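Local coordinates for glutaredoxin related protein (Sulfolobus solfataricus, PDB 4MNN), which probably catalyses thiol-disulfide exchange, as an atypical protein disulfide oxidoreductase built from two thioredoxin-like units, at residues Y10-K15 / K34-V39; C45-V50 / T139-E144; V50-G55 / V79-N84; Y60-I65 / L133-A138. All coordinates share one frame; numbering follows the deposited sequence.

Interaction 1 of 4, residues Y10-K15 / K34-V39; sequences YLNAIK and KNYVNV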
loop_
_atom_site.group_PDB
_atom_site.type_symbol
_atom_site.label_atom_id
_atom_site.label_comp_id
_atom_site.label_asym_id
_atom_site.label_seq_id
_atom_site.Cartn_x
_atom_site.Cartn_y
_atom_site.Cartn_z
ATOM N N TYR A 10 13.444 -8.668 -5.805
ATOM C CA TYR A 10 12.318 -8.923 -4.921
ATOM C C TYR A 10 11.242 -9.779 -5.539
ATOM O O TYR A 10 10.677 -10.630 -4.874
ATOM C CB TYR A 10 11.653 -7.615 -4.482
ATOM C CG TYR A 10 12.327 -6.970 -3.303
ATOM C CD1 TYR A 10 13.505 -6.260 -3.456
ATOM C CD2 TYR A 10 11.802 -7.119 -2.005
ATOM C CE1 TYR A 10 14.165 -5.708 -2.356
ATOM C CE2 TYR A 10 12.452 -6.570 -0.903
ATOM C CZ TYR A 10 13.635 -5.868 -1.087
ATOM O OH TYR A 10 14.291 -5.338 0.007
ATOM N N LEU A 11 10.981 -9.575 -6.826
ATOM C CA LEU A 11 9.870 -10.260 -7.453
ATOM C C LEU A 11 10.107 -11.491 -8.290
ATOM O O LEU A 11 9.191 -12.310 -8.459
ATOM C CB LEU A 11 9.090 -9.244 -8.270
ATOM C CG LEU A 11 8.703 -7.985 -7.476
ATOM C CD1 LEU A 11 7.797 -7.116 -8.335
ATOM C CD2 LEU A 11 7.997 -8.364 -6.161
ATOM N N ASN A 12 11.317 -11.641 -8.804
ATOM C CA ASN A 12 11.583 -12.785 -9.658
ATOM C C ASN A 12 11.200 -14.124 -9.028
ATOM O O ASN A 12 10.717 -14.989 -9.729
ATOM C CB ASN A 12 13.053 -12.813 -10.109
ATOM C CG ASN A 12 13.296 -13.834 -11.212
ATOM O OD1 ASN A 12 12.467 -13.995 -12.121
ATOM N ND2 ASN A 12 14.434 -14.521 -11.149
ATOM N N ALA A 13 11.385 -14.293 -7.728
ATOM C CA ALA A 13 11.046 -15.571 -7.093
ATOM C C ALA A 13 9.529 -15.765 -6.994
ATOM O O ALA A 13 8.982 -16.812 -7.406
ATOM C CB ALA A 13 11.665 -15.648 -5.704
ATOM N N ILE A 14 8.851 -14.743 -6.471
ATOM C CA ILE A 14 7.412 -14.824 -6.286
ATOM C C ILE A 14 6.652 -14.952 -7.586
ATOM O O ILE A 14 5.426 -14.872 -7.596
ATOM C CB ILE A 14 6.868 -13.614 -5.493
ATOM C CG1 ILE A 14 6.933 -12.356 -6.345
ATOM C CG2 ILE A 14 7.661 -13.442 -4.191
ATOM C CD1 ILE A 14 6.159 -11.212 -5.775
ATOM N N LYS A 15 7.375 -15.166 -8.682
ATOM C CA LYS A 15 6.755 -15.307 -9.991
ATOM C C LYS A 15 5.751 -16.453 -10.000
ATOM O O LYS A 15 4.791 -16.453 -10.786
ATOM C CB LYS A 15 7.832 -15.548 -11.081
ATOM C CG LYS A 15 8.454 -16.965 -11.110
ATOM C CD LYS A 15 9.746 -17.098 -10.287
ATOM C CE LYS A 15 10.501 -18.411 -10.522
ATOM N NZ LYS A 15 11.841 -18.366 -9.816
ATOM N N LYS A 34 5.625 -6.222 -14.829
ATOM C CA LYS A 34 4.953 -7.181 -15.673
ATOM C C LYS A 34 5.851 -8.373 -16.014
ATOM O O LYS A 34 5.371 -9.465 -16.329
ATOM C CB LYS A 34 4.483 -6.455 -16.946
ATOM C CG LYS A 34 3.094 -6.795 -17.386
ATOM C CD LYS A 34 2.702 -5.960 -18.581
ATOM C CE LYS A 34 1.546 -6.604 -19.334
ATOM N NZ LYS A 34 0.378 -6.793 -18.431
ATOM N N ASN A 35 7.166 -8.180 -15.903
ATOM C CA ASN A 35 8.091 -9.256 -16.217
ATOM C C ASN A 35 7.980 -10.312 -15.144
ATOM O O ASN A 35 8.336 -11.462 -15.373
ATOM C CB ASN A 35 9.553 -8.755 -16.296
ATOM C CG ASN A 35 9.741 -7.609 -17.277
ATOM O OD1 ASN A 35 9.176 -7.599 -18.375
ATOM N ND2 ASN A 35 10.549 -6.636 -16.890
ATOM N N TYR A 36 7.437 -9.945 -13.977
ATOM C CA TYR A 36 7.334 -10.873 -12.851
ATOM C C TYR A 36 5.974 -11.199 -12.280
ATOM O O TYR A 36 5.801 -12.274 -11.714
ATOM C CB TYR A 36 8.214 -10.393 -11.670
ATOM C CG TYR A 36 9.582 -9.963 -12.109
ATOM C CD1 TYR A 36 9.878 -8.627 -12.313
ATOM C CD2 TYR A 36 10.538 -10.909 -12.466
ATOM C CE1 TYR A 36 11.078 -8.238 -12.877
ATOM C CE2 TYR A 36 11.741 -10.536 -13.029
ATOM C CZ TYR A 36 12.009 -9.208 -13.240
ATOM O OH TYR A 36 13.193 -8.839 -13.846
ATOM N N VAL A 37 5.020 -10.272 -12.361
ATOM C CA VAL A 37 3.680 -10.506 -11.810
ATOM C C VAL A 37 2.636 -10.015 -12.803
ATOM O O VAL A 37 2.974 -9.321 -13.758
ATOM C CB VAL A 37 3.441 -9.774 -10.470
ATOM C CG1 VAL A 37 4.417 -10.285 -9.398
ATOM C CG2 VAL A 37 3.605 -8.212 -10.673
ATOM N N ASN A 38 1.373 -10.366 -12.583
ATOM C CA ASN A 38 0.342 -9.905 -13.515
ATOM C C ASN A 38 0.110 -8.447 -13.230
ATOM O O ASN A 38 -0.035 -8.066 -12.063
ATOM C CB ASN A 38 -0.967 -10.666 -13.274
ATOM C CG ASN A 38 -0.801 -12.182 -13.463
ATOM O OD1 ASN A 38 -0.206 -12.625 -14.431
ATOM N ND2 ASN A 38 -1.345 -12.963 -12.546
ATOM N N VAL A 39 0.072 -7.638 -14.285
ATOM C CA VAL A 39 -0.199 -6.210 -14.140
ATOM C C VAL A 39 -1.384 -5.835 -15.052
ATOM O O VAL A 39 -1.345 -6.103 -16.245
ATOM C CB VAL A 39 1.028 -5.354 -14.556
ATOM C CG1 VAL A 39 0.700 -3.869 -14.426
ATOM C CG2 VAL A 39 2.245 -5.694 -13.668
HETATM O O HOH W 1 3.459 -13.955 -10.252
#
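Tyr36 and Lys15 bring the two backbones together, their CA atoms 5.3 Å apart where the 3-10 segment that follows helix 4-11 passes the loop that leads into strand 38-41. Water 1 lies within hydrogen-bonding distance of both carbonyls, 2.9 Å from Lys15 O and 3.2 Å from Tyr36 O. Most of the side-chain contact belongs to Tyr36. Its CB meets Leu11 CB at 3.7 Å, and with CG anti to the carbonyl carbon (chi1 -46°) the ring is set beside Asn12, whose CA lies 3.5 Å from Tyr36 CD2. The amide of Asn12 is turned steeply against that ring, the planes 74° apart, and its OD1 approaches Tyr36 CE2 at 3.6 Å. Deeper in, the end of Ile14 reaches Val37, CD1 to CG1 at 4.1 Å. Val37 also rests on Ile19 and Ile21 of strand 19-24, while Leu11 packs on Leu75 of helix 71-83 and Phe33 of helix 27-33, which places the contact at the outer margin of the first thioredoxin-like unit. Direct contact between the segments is thus mainly apolar, and a water between Lys15 O and Tyr36 O probably supplies a polar link between the main chains.

Interaction 2 of 4, residues C45-V50 / T139-E144; sequences CKKPLV and TEYEEE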
loop_
_atom_site.group_PDB
_atom_site.type_symbol
_atom_site.label_atom_id
_atom_site.label_comp_id
_atom_site.label_asym_id
_atom_site.label_seq_id
_atom_site.Cartn_x
_atom_site.Cartn_y
_atom_site.Cartn_z
ATOM N N CYS A 45 -8.020 7.357 -15.462
ATOM C CA CYS A 45 -7.615 7.847 -14.147
ATOM C C CYS A 45 -7.094 9.279 -14.180
ATOM O O CYS A 45 -6.210 9.615 -14.972
ATOM C CB CYS A 45 -6.516 6.954 -13.529
ATOM S SG CYS A 45 -6.969 5.225 -13.196
ATOM N N LYS A 46 -7.612 10.128 -13.294
ATOM C CA LYS A 46 -7.153 11.512 -13.228
ATOM C C LYS A 46 -5.852 11.598 -12.437
ATOM O O LYS A 46 -5.020 12.501 -12.658
ATOM C CB LYS A 46 -8.231 12.379 -12.577
ATOM C CG LYS A 46 -9.572 12.238 -13.278
ATOM C CD LYS A 46 -10.654 13.123 -12.665
ATOM C CE LYS A 46 -11.912 13.064 -13.519
ATOM N NZ LYS A 46 -13.108 13.644 -12.820
ATOM N N LYS A 47 -5.675 10.661 -11.502
ATOM C CA LYS A 47 -4.457 10.624 -10.693
ATOM C C LYS A 47 -4.010 9.158 -10.603
ATOM O O LYS A 47 -4.796 8.249 -10.749
ATOM C CB LYS A 47 -4.716 11.191 -9.298
ATOM C CG LYS A 47 -4.950 12.732 -9.237
ATOM C CD LYS A 47 -5.248 13.129 -7.789
ATOM C CE LYS A 47 -5.302 14.636 -7.571
ATOM N NZ LYS A 47 -4.088 15.309 -8.080
ATOM N N PRO A 48 -2.737 8.931 -10.351
ATOM C CA PRO A 48 -2.240 7.556 -10.269
ATOM C C PRO A 48 -2.718 6.730 -9.081
ATOM O O PRO A 48 -3.048 7.267 -8.001
ATOM C CB PRO A 48 -0.710 7.750 -10.250
ATOM C CG PRO A 48 -0.522 9.102 -9.635
ATOM C CD PRO A 48 -1.649 9.920 -10.220
ATOM N N LEU A 49 -2.780 5.418 -9.281
ATOM C CA LEU A 49 -3.094 4.556 -8.164
ATOM C C LEU A 49 -2.631 3.167 -8.483
ATOM O O LEU A 49 -2.375 2.844 -9.647
ATOM C CB LEU A 49 -4.581 4.576 -7.772
ATOM C CG LEU A 49 -5.806 3.784 -8.265
ATOM C CD1 LEU A 49 -6.624 4.719 -9.120
ATOM C CD2 LEU A 49 -5.450 2.456 -8.917
ATOM N N VAL A 50 -2.488 2.341 -7.454
ATOM C CA VAL A 50 -2.101 0.953 -7.643
ATOM C C VAL A 50 -2.813 0.131 -6.584
ATOM O O VAL A 50 -2.794 0.473 -5.401
ATOM C CB VAL A 50 -0.564 0.724 -7.535
ATOM C CG1 VAL A 50 -0.073 1.043 -6.152
ATOM C CG2 VAL A 50 -0.235 -0.734 -7.905
ATOM N N THR A 139 0.851 14.582 -1.153
ATOM C CA THR A 139 1.315 15.631 -2.080
ATOM C C THR A 139 0.561 15.544 -3.388
ATOM O O THR A 139 0.370 16.546 -4.098
ATOM C CB THR A 139 2.853 15.514 -2.389
ATOM O OG1 THR A 139 3.133 14.313 -3.133
ATOM C CG2 THR A 139 3.629 15.514 -1.093
ATOM N N GLU A 140 0.109 14.340 -3.703
ATOM C CA GLU A 140 -0.617 14.090 -4.947
ATOM C C GLU A 140 -2.119 14.212 -4.705
ATOM O O GLU A 140 -2.836 14.867 -5.469
ATOM C CB GLU A 140 -0.255 12.671 -5.441
ATOM C CG GLU A 140 -0.890 12.251 -6.758
ATOM C CD GLU A 140 -0.463 13.151 -7.895
ATOM O OE1 GLU A 140 0.740 13.461 -7.971
ATOM O OE2 GLU A 140 -1.326 13.535 -8.697
ATOM N N TYR A 141 -2.614 13.590 -3.638
ATOM C CA TYR A 141 -4.047 13.660 -3.329
ATOM C C TYR A 141 -4.302 14.737 -2.273
ATOM O O TYR A 141 -4.686 14.449 -1.118
ATOM C CB TYR A 141 -4.541 12.284 -2.867
ATOM C CG TYR A 141 -4.686 11.315 -4.027
ATOM C CD1 TYR A 141 -3.569 10.774 -4.669
ATOM C CD2 TYR A 141 -5.947 10.958 -4.491
ATOM C CE1 TYR A 141 -3.720 9.887 -5.739
ATOM C CE2 TYR A 141 -6.119 10.073 -5.571
ATOM C CZ TYR A 141 -5.015 9.534 -6.181
ATOM O OH TYR A 141 -5.203 8.619 -7.197
ATOM N N GLU A 142 -4.077 15.992 -2.679
ATOM C CA GLU A 142 -4.244 17.143 -1.767
ATOM C C GLU A 142 -5.656 17.355 -1.220
ATOM O O GLU A 142 -5.827 17.798 -0.085
ATOM C CB GLU A 142 -3.772 18.419 -2.470
ATOM C CG GLU A 142 -2.401 18.242 -3.122
ATOM C CD GLU A 142 -1.904 19.504 -3.810
ATOM O OE1 GLU A 142 -1.329 20.361 -3.132
ATOM O OE2 GLU A 142 -2.092 19.632 -5.025
ATOM N N GLU A 143 -6.668 17.046 -2.011
ATOM C CA GLU A 143 -8.032 17.219 -1.532
ATOM C C GLU A 143 -8.341 16.265 -0.387
ATOM O O GLU A 143 -8.982 16.644 0.618
ATOM C CB GLU A 143 -9.019 16.989 -2.681
ATOM C CG GLU A 143 -8.966 18.081 -3.742
ATOM C CD GLU A 143 -9.917 17.798 -4.915
ATOM O OE1 GLU A 143 -11.150 17.722 -4.684
ATOM O OE2 GLU A 143 -9.422 17.649 -6.058
ATOM N N GLU A 144 -7.913 15.013 -0.555
ATOM C CA GLU A 144 -8.108 14.032 0.491
ATOM C C GLU A 144 -7.341 14.450 1.758
ATOM O O GLU A 144 -7.855 14.372 2.881
ATOM C CB GLU A 144 -7.642 12.653 -0.013
ATOM C CG GLU A 144 -8.574 12.103 -1.097
ATOM C CD GLU A 144 -9.987 11.895 -0.567
ATOM O OE1 GLU A 144 -10.959 12.079 -1.328
ATOM O OE2 GLU A 144 -10.121 11.534 0.615
#
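Lys47 and Tyr141 run antiparallel to one another, so that the lysine chain lies over one face of the ring. Lys47 CD stands above the ring centre, 3.8 Å from the Tyr141 centroid and 8° off the normal, a CH-pi contact. Beyond it the chain bends at its last torsion (chi4 -53°), bringing NZ to Glu140 O at 2.9 Å and to Glu140 OE2 at 3.3 Å, a salt bridge whose hydrogen bond is weak. At the far end of the ring Tyr141 OH donates to Pro48 O at 2.7 Å, approaching from above the carbonyl plane. Tyr141 is the N-cap residue of helix 142-147, so the contact joins the start of that helix, in the second thioredoxin-like unit, to the lead-in of strand 49-54 in the first. The carboxylates of Glu142 and Glu143 lie farther off and would probably add to the negative potential around the ammonium group. Behind the first shell, the ring of Tyr141 meets that of Tyr63 edge-to-face, Asp137 OD1 makes a weak hydrogen bond to Glu140 N, and the Cys24-Cys45 disulfide ties the start of segment 45-50 to strand 19-24.

Interaction 3 of 4, residues V50-G55 / V79-N84; sequences VKVKRG and VRISNN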
loop_
_atom_site.group_PDB
_atom_site.type_symbol
_atom_site.label_atom_id
_atom_site.label_comp_id
_atom_site.label_asym_id
_atom_site.label_seq_id
_atom_site.Cartn_x
_atom_site.Cartn_y
_atom_site.Cartn_z
ATOM N N VAL A 50 -2.488 2.341 -7.454
ATOM C CA VAL A 50 -2.101 0.953 -7.643
ATOM C C VAL A 50 -2.813 0.131 -6.584
ATOM O O VAL A 50 -2.794 0.473 -5.401
ATOM C CB VAL A 50 -0.564 0.724 -7.535
ATOM C CG1 VAL A 50 -0.073 1.043 -6.152
ATOM C CG2 VAL A 50 -0.235 -0.734 -7.905
ATOM N N LYS A 51 -3.470 -0.935 -7.037
ATOM C CA LYS A 51 -4.232 -1.851 -6.185
ATOM C C LYS A 51 -3.494 -3.173 -6.179
ATOM O O LYS A 51 -3.059 -3.663 -7.248
ATOM C CB LYS A 51 -5.636 -2.106 -6.733
ATOM C CG LYS A 51 -6.542 -0.924 -6.591
ATOM C CD LYS A 51 -7.933 -1.238 -7.119
ATOM C CE LYS A 51 -8.947 -0.295 -6.500
ATOM N NZ LYS A 51 -10.187 -0.261 -7.349
ATOM N N VAL A 52 -3.368 -3.769 -4.998
ATOM C CA VAL A 52 -2.641 -5.031 -4.889
ATOM C C VAL A 52 -3.672 -6.080 -4.527
ATOM O O VAL A 52 -4.382 -5.914 -3.558
ATOM C CB VAL A 52 -1.570 -4.910 -3.819
ATOM C CG1 VAL A 52 -0.952 -6.286 -3.522
ATOM C CG2 VAL A 52 -0.483 -3.918 -4.331
ATOM N N LYS A 53 -3.744 -7.139 -5.339
ATOM C CA LYS A 53 -4.712 -8.216 -5.162
ATOM C C LYS A 53 -4.094 -9.590 -5.274
ATOM O O LYS A 53 -2.953 -9.768 -5.723
ATOM C CB LYS A 53 -5.784 -8.138 -6.266
ATOM C CG LYS A 53 -6.437 -6.765 -6.399
ATOM C CD LYS A 53 -7.358 -6.700 -7.633
ATOM C CE LYS A 53 -8.385 -7.856 -7.617
ATOM N NZ LYS A 53 -9.351 -7.687 -8.768
ATOM N N ARG A 54 -4.868 -10.568 -4.836
ATOM C CA ARG A 54 -4.478 -11.967 -4.961
ATOM C C ARG A 54 -5.874 -12.529 -5.190
ATOM O O ARG A 54 -6.729 -12.485 -4.303
ATOM C CB ARG A 54 -3.805 -12.487 -3.688
ATOM C CG ARG A 54 -3.111 -13.816 -3.906
ATOM C CD ARG A 54 -2.357 -14.357 -2.688
ATOM N NE ARG A 54 -2.165 -15.798 -2.854
ATOM C CZ ARG A 54 -1.252 -16.539 -2.220
ATOM N NH1 ARG A 54 -0.402 -15.989 -1.346
ATOM N NH2 ARG A 54 -1.190 -17.848 -2.471
ATOM N N GLY A 55 -6.116 -12.998 -6.413
ATOM C CA GLY A 55 -7.441 -13.476 -6.761
ATOM C C GLY A 55 -8.399 -12.296 -6.739
ATOM O O GLY A 55 -8.070 -11.212 -7.228
ATOM N N VAL A 79 5.906 -9.484 -1.759
ATOM C CA VAL A 79 6.497 -10.777 -1.419
ATOM C C VAL A 79 5.763 -11.420 -0.242
ATOM O O VAL A 79 5.478 -12.612 -0.265
ATOM C CB VAL A 79 7.992 -10.590 -1.082
ATOM C CG1 VAL A 79 8.616 -11.929 -0.599
ATOM C CG2 VAL A 79 8.717 -10.031 -2.311
ATOM N N ARG A 80 5.462 -10.637 0.796
ATOM C CA ARG A 80 4.778 -11.189 1.972
ATOM C C ARG A 80 3.395 -11.714 1.616
ATOM O O ARG A 80 3.009 -12.809 2.029
ATOM C CB ARG A 80 4.662 -10.139 3.086
ATOM C CG ARG A 80 5.972 -9.691 3.720
ATOM C CD ARG A 80 5.746 -9.278 5.205
ATOM N NE ARG A 80 7.031 -9.030 5.846
ATOM C CZ ARG A 80 7.605 -7.833 5.947
ATOM N NH1 ARG A 80 6.995 -6.747 5.459
ATOM N NH2 ARG A 80 8.821 -7.733 6.484
ATOM N N ILE A 81 2.655 -10.934 0.831
ATOM C CA ILE A 81 1.324 -11.343 0.427
ATOM C C ILE A 81 1.396 -12.602 -0.477
ATOM O O ILE A 81 0.618 -13.547 -0.296
ATOM C CB ILE A 81 0.607 -10.178 -0.307
ATOM C CG1 ILE A 81 0.249 -9.087 0.701
ATOM C CG2 ILE A 81 -0.683 -10.653 -0.989
ATOM C CD1 ILE A 81 -0.046 -7.735 0.034
ATOM N N SER A 82 2.338 -12.623 -1.412
ATOM C CA SER A 82 2.441 -13.756 -2.323
ATOM C C SER A 82 2.832 -15.063 -1.620
ATOM O O SER A 82 2.433 -16.146 -2.054
ATOM C CB SER A 82 3.442 -13.448 -3.434
ATOM O OG SER A 82 3.422 -14.473 -4.411
ATOM N N ASN A 83 3.607 -14.951 -0.546
ATOM C CA ASN A 83 4.058 -16.118 0.232
ATOM C C ASN A 83 3.157 -16.365 1.441
ATOM O O ASN A 83 3.297 -17.372 2.151
ATOM C CB ASN A 83 5.484 -15.910 0.726
ATOM C CG ASN A 83 6.507 -16.042 -0.381
ATOM O OD1 ASN A 83 7.580 -15.464 -0.310
ATOM N ND2 ASN A 83 6.182 -16.810 -1.403
ATOM N N ASN A 84 2.215 -15.458 1.664
ATOM C CA ASN A 84 1.288 -15.571 2.792
ATOM C C ASN A 84 2.037 -15.628 4.114
ATOM O O ASN A 84 1.753 -16.467 4.992
ATOM C CB ASN A 84 0.386 -16.797 2.646
ATOM C CG ASN A 84 -0.708 -16.833 3.705
ATOM O OD1 ASN A 84 -1.120 -15.785 4.207
ATOM N ND2 ASN A 84 -1.190 -18.032 4.042
#
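Arg54 reaches the main chain of Ile81 with a side chain extended from CG to NE, which carries the guanidinium to the C-terminal end of helix 71-83. There NH1 donates to Ile81 O at 2.8 Å, with the oxygen in the guanidinium plane and the N-H...O angle bent to 141°; Ser82 O lies 2.9 Å from the same NH1. NE makes a salt bridge with Asp18 OD1. The positive group lies at the carbonyl end of the helix, where the dipole would probably favour it. Asn84, with positive phi, is the C-prime residue of the Schellman motif closing the helix. An alanine in place of Arg54 would probably leave Ile81 O without this donor and Asp18 without its salt-bridge mate. The apolar packing is chiefly Val52 CG1 against Ile81 CD1 at 3.9 Å, two branched chains meeting at a slant. Strand 50-54 and helix 79-83 run at 18°, their axes 9.5 Å apart at closest approach, with strand 49-54 lying between strands 19-24 and 57-63, while Ile81 also touches Gln126 of helix 114-127.

Interaction 4 of 4, residues Y60-I65 / L133-A138; sequences YTYYGI and LEIYDA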
loop_
_atom_site.group_PDB
_atom_site.type_symbol
_atom_site.label_atom_id
_atom_site.label_comp_id
_atom_site.label_asym_id
_atom_site.label_seq_id
_atom_site.Cartn_x
_atom_site.Cartn_y
_atom_site.Cartn_z
ATOM N N TYR A 60 -5.003 -3.729 -0.603
ATOM C CA TYR A 60 -5.019 -2.291 -0.365
ATOM C C TYR A 60 -4.911 -1.550 -1.676
ATOM O O TYR A 60 -4.635 -2.147 -2.723
ATOM C CB TYR A 60 -3.854 -1.895 0.565
ATOM C CG TYR A 60 -2.477 -2.185 0.006
ATOM C CD1 TYR A 60 -1.881 -1.325 -0.914
ATOM C CD2 TYR A 60 -1.774 -3.337 0.383
ATOM C CE1 TYR A 60 -0.614 -1.598 -1.442
ATOM C CE2 TYR A 60 -0.500 -3.632 -0.155
ATOM C CZ TYR A 60 0.068 -2.765 -1.056
ATOM O OH TYR A 60 1.320 -3.011 -1.628
ATOM N N THR A 61 -5.131 -0.242 -1.609
ATOM C CA THR A 61 -4.977 0.634 -2.764
ATOM C C THR A 61 -4.053 1.733 -2.253
ATOM O O THR A 61 -4.249 2.248 -1.138
ATOM C CB THR A 61 -6.267 1.361 -3.174
ATOM O OG1 THR A 61 -7.247 0.411 -3.569
ATOM C CG2 THR A 61 -5.991 2.297 -4.377
ATOM N N TYR A 62 -3.061 2.066 -3.067
ATOM C CA TYR A 62 -2.120 3.121 -2.772
ATOM C C TYR A 62 -2.448 4.208 -3.803
ATOM O O TYR A 62 -2.320 3.969 -5.034
ATOM C CB TYR A 62 -0.699 2.613 -3.019
ATOM C CG TYR A 62 0.366 3.579 -2.582
ATOM C CD1 TYR A 62 1.120 3.355 -1.420
ATOM C CD2 TYR A 62 0.649 4.728 -3.347
ATOM C CE1 TYR A 62 2.132 4.253 -1.033
ATOM C CE2 TYR A 62 1.655 5.629 -2.971
ATOM C CZ TYR A 62 2.386 5.394 -1.821
ATOM O OH TYR A 62 3.350 6.318 -1.445
ATOM N N TYR A 63 -2.888 5.361 -3.310
ATOM C CA TYR A 63 -3.215 6.499 -4.148
ATOM C C TYR A 63 -1.982 7.395 -4.290
ATOM O O TYR A 63 -1.651 8.172 -3.395
ATOM C CB TYR A 63 -4.395 7.252 -3.536
ATOM C CG TYR A 63 -5.658 6.396 -3.529
ATOM C CD1 TYR A 63 -6.074 5.720 -2.367
ATOM C CD2 TYR A 63 -6.467 6.311 -4.679
ATOM C CE1 TYR A 63 -7.251 5.000 -2.347
ATOM C CE2 TYR A 63 -7.665 5.592 -4.670
ATOM C CZ TYR A 63 -8.049 4.942 -3.505
ATOM O OH TYR A 63 -9.227 4.216 -3.492
ATOM N N GLY A 64 -1.324 7.244 -5.447
ATOM C CA GLY A 64 -0.102 7.945 -5.790
ATOM C C GLY A 64 0.755 6.870 -6.423
ATOM O O GLY A 64 0.206 5.858 -6.897
ATOM N N ILE A 65 2.074 7.045 -6.415
ATOM C CA ILE A 65 2.964 6.012 -6.975
ATOM C C ILE A 65 3.966 5.725 -5.867
ATOM O O ILE A 65 4.651 6.619 -5.376
ATOM C CB ILE A 65 3.686 6.502 -8.267
ATOM C CG1 ILE A 65 2.631 6.862 -9.327
ATOM C CG2 ILE A 65 4.645 5.417 -8.766
ATOM C CD1 ILE A 65 3.228 7.450 -10.614
ATOM N N LEU A 133 -7.821 -1.040 3.841
ATOM C CA LEU A 133 -6.647 -0.163 3.857
ATOM C C LEU A 133 -6.452 0.638 2.578
ATOM O O LEU A 133 -6.445 0.090 1.481
ATOM C CB LEU A 133 -5.363 -1.004 4.108
ATOM C CG LEU A 133 -4.045 -0.198 4.104
ATOM C CD1 LEU A 133 -4.080 0.787 5.278
ATOM C CD2 LEU A 133 -2.836 -1.147 4.201
ATOM N N GLU A 134 -6.287 1.941 2.724
ATOM C CA GLU A 134 -6.006 2.817 1.581
ATOM C C GLU A 134 -4.854 3.693 2.006
ATOM O O GLU A 134 -4.846 4.185 3.150
ATOM C CB GLU A 134 -7.234 3.674 1.245
ATOM C CG GLU A 134 -8.366 2.788 0.651
ATOM C CD GLU A 134 -9.657 3.535 0.377
ATOM O OE1 GLU A 134 -10.275 4.049 1.329
ATOM O OE2 GLU A 134 -10.047 3.593 -0.797
ATOM N N ILE A 135 -3.885 3.891 1.112
ATOM C CA ILE A 135 -2.726 4.733 1.423
ATOM C C ILE A 135 -2.813 5.892 0.469
ATOM O O ILE A 135 -3.135 5.689 -0.682
ATOM C CB ILE A 135 -1.396 4.020 1.120
ATOM C CG1 ILE A 135 -1.439 2.576 1.638
ATOM C CG2 ILE A 135 -0.234 4.836 1.722
ATOM C CD1 ILE A 135 -1.576 2.436 3.130
ATOM N N TYR A 136 -2.536 7.101 0.949
ATOM C CA TYR A 136 -2.582 8.287 0.090
ATOM C C TYR A 136 -1.303 9.084 0.151
ATOM O O TYR A 136 -0.852 9.408 1.232
ATOM C CB TYR A 136 -3.686 9.249 0.529
ATOM C CG TYR A 136 -5.085 8.702 0.402
ATOM C CD1 TYR A 136 -5.641 7.889 1.405
ATOM C CD2 TYR A 136 -5.856 9.000 -0.724
ATOM C CE1 TYR A 136 -6.941 7.387 1.296
ATOM C CE2 TYR A 136 -7.160 8.495 -0.853
ATOM C CZ TYR A 136 -7.693 7.697 0.158
ATOM O OH TYR A 136 -8.973 7.201 0.026
ATOM N N ASP A 137 -0.732 9.391 -1.013
ATOM C CA ASP A 137 0.426 10.281 -1.103
ATOM C C ASP A 137 -0.257 11.674 -1.006
ATOM O O ASP A 137 -0.942 12.129 -1.940
ATOM C CB ASP A 137 1.133 10.158 -2.452
ATOM C CG ASP A 137 2.306 11.157 -2.609
ATOM O OD1 ASP A 137 2.285 12.244 -2.005
ATOM O OD2 ASP A 137 3.243 10.879 -3.373
ATOM N N ALA A 138 -0.100 12.303 0.151
ATOM C CA ALA A 138 -0.715 13.588 0.449
ATOM C C ALA A 138 -0.292 14.732 -0.470
ATOM O O ALA A 138 -0.985 15.756 -0.522
ATOM C CB ALA A 138 -0.420 13.951 1.908
HETATM O O HOH W 2 4.190 8.211 -3.216
HETATM O O HOH W 3 2.505 9.740 -5.984
#
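Tyr63 and Tyr136 run alongside one another, a near-parallel pair with planes 12° apart and little overlap. The bump is Tyr63 CD1, which sits over one face of the Tyr136 ring toward its rim, 3.3 Å from CE2. Thr61 CG2 covers part of a Tyr63 face. At the edge of the Tyr63 ring stands Glu134 CB, and the OH donates to Glu134 OE2 at 2.9 Å, on the anti side of the carboxylate. Beyond the sheet backbone, Ile135 and Tyr62 share the other face: CB and CG2 of Ile135 fit against Tyr62 CD1, 3.6 Å from CB. Next along, Leu133 CD2 packs on Tyr60 CB at 3.8 Å. At the other end Gly64 lets the chain pass Asp137, where a CB would collide with that of the aspartate. The strands are parallel, their bonds including Ile135 N to Thr61 O at 2.8 Å and Tyr63 N to Ile135 O at 2.7 Å, the latter almost straight at 176°. An alanine in place of Tyr63 would probably leave Glu134 OE2 without its hydroxyl donor and open a gap over the Tyr136 face where CD1 sat. Asp137 OD2 accepts from waters 2 and 3, which bind Ile65 O and Ile65 N respectively, while its OD1 bonds Thr139 OG1. The two thioredoxin-like units thus share one sheet, joined here by backbone hydrogen bonds, with near-parallel tyrosine rings on one face.

From the N terminus, interaction 1 closes first, a short loop that brings the end of helix 4-11 against the approach to strand 38-41, and it is complete before the others open. Interaction 2 then opens the longest loop, from segment 45-50 to segment 139-144, and both remaining contacts are nested within it. Interactions 3 and 4 cross, since 60-65 falls between 50-55 and 79-84, and 133-138 follows. Interaction 3 continues strand 49-54 from interaction 2, with Val50 in common, and touches interaction 1 where Ile14 packs on Val79 and Ser82. Interactions 1 and 3 stay within the first thioredoxin-like unit; interactions 2 and 4 bridge to the second.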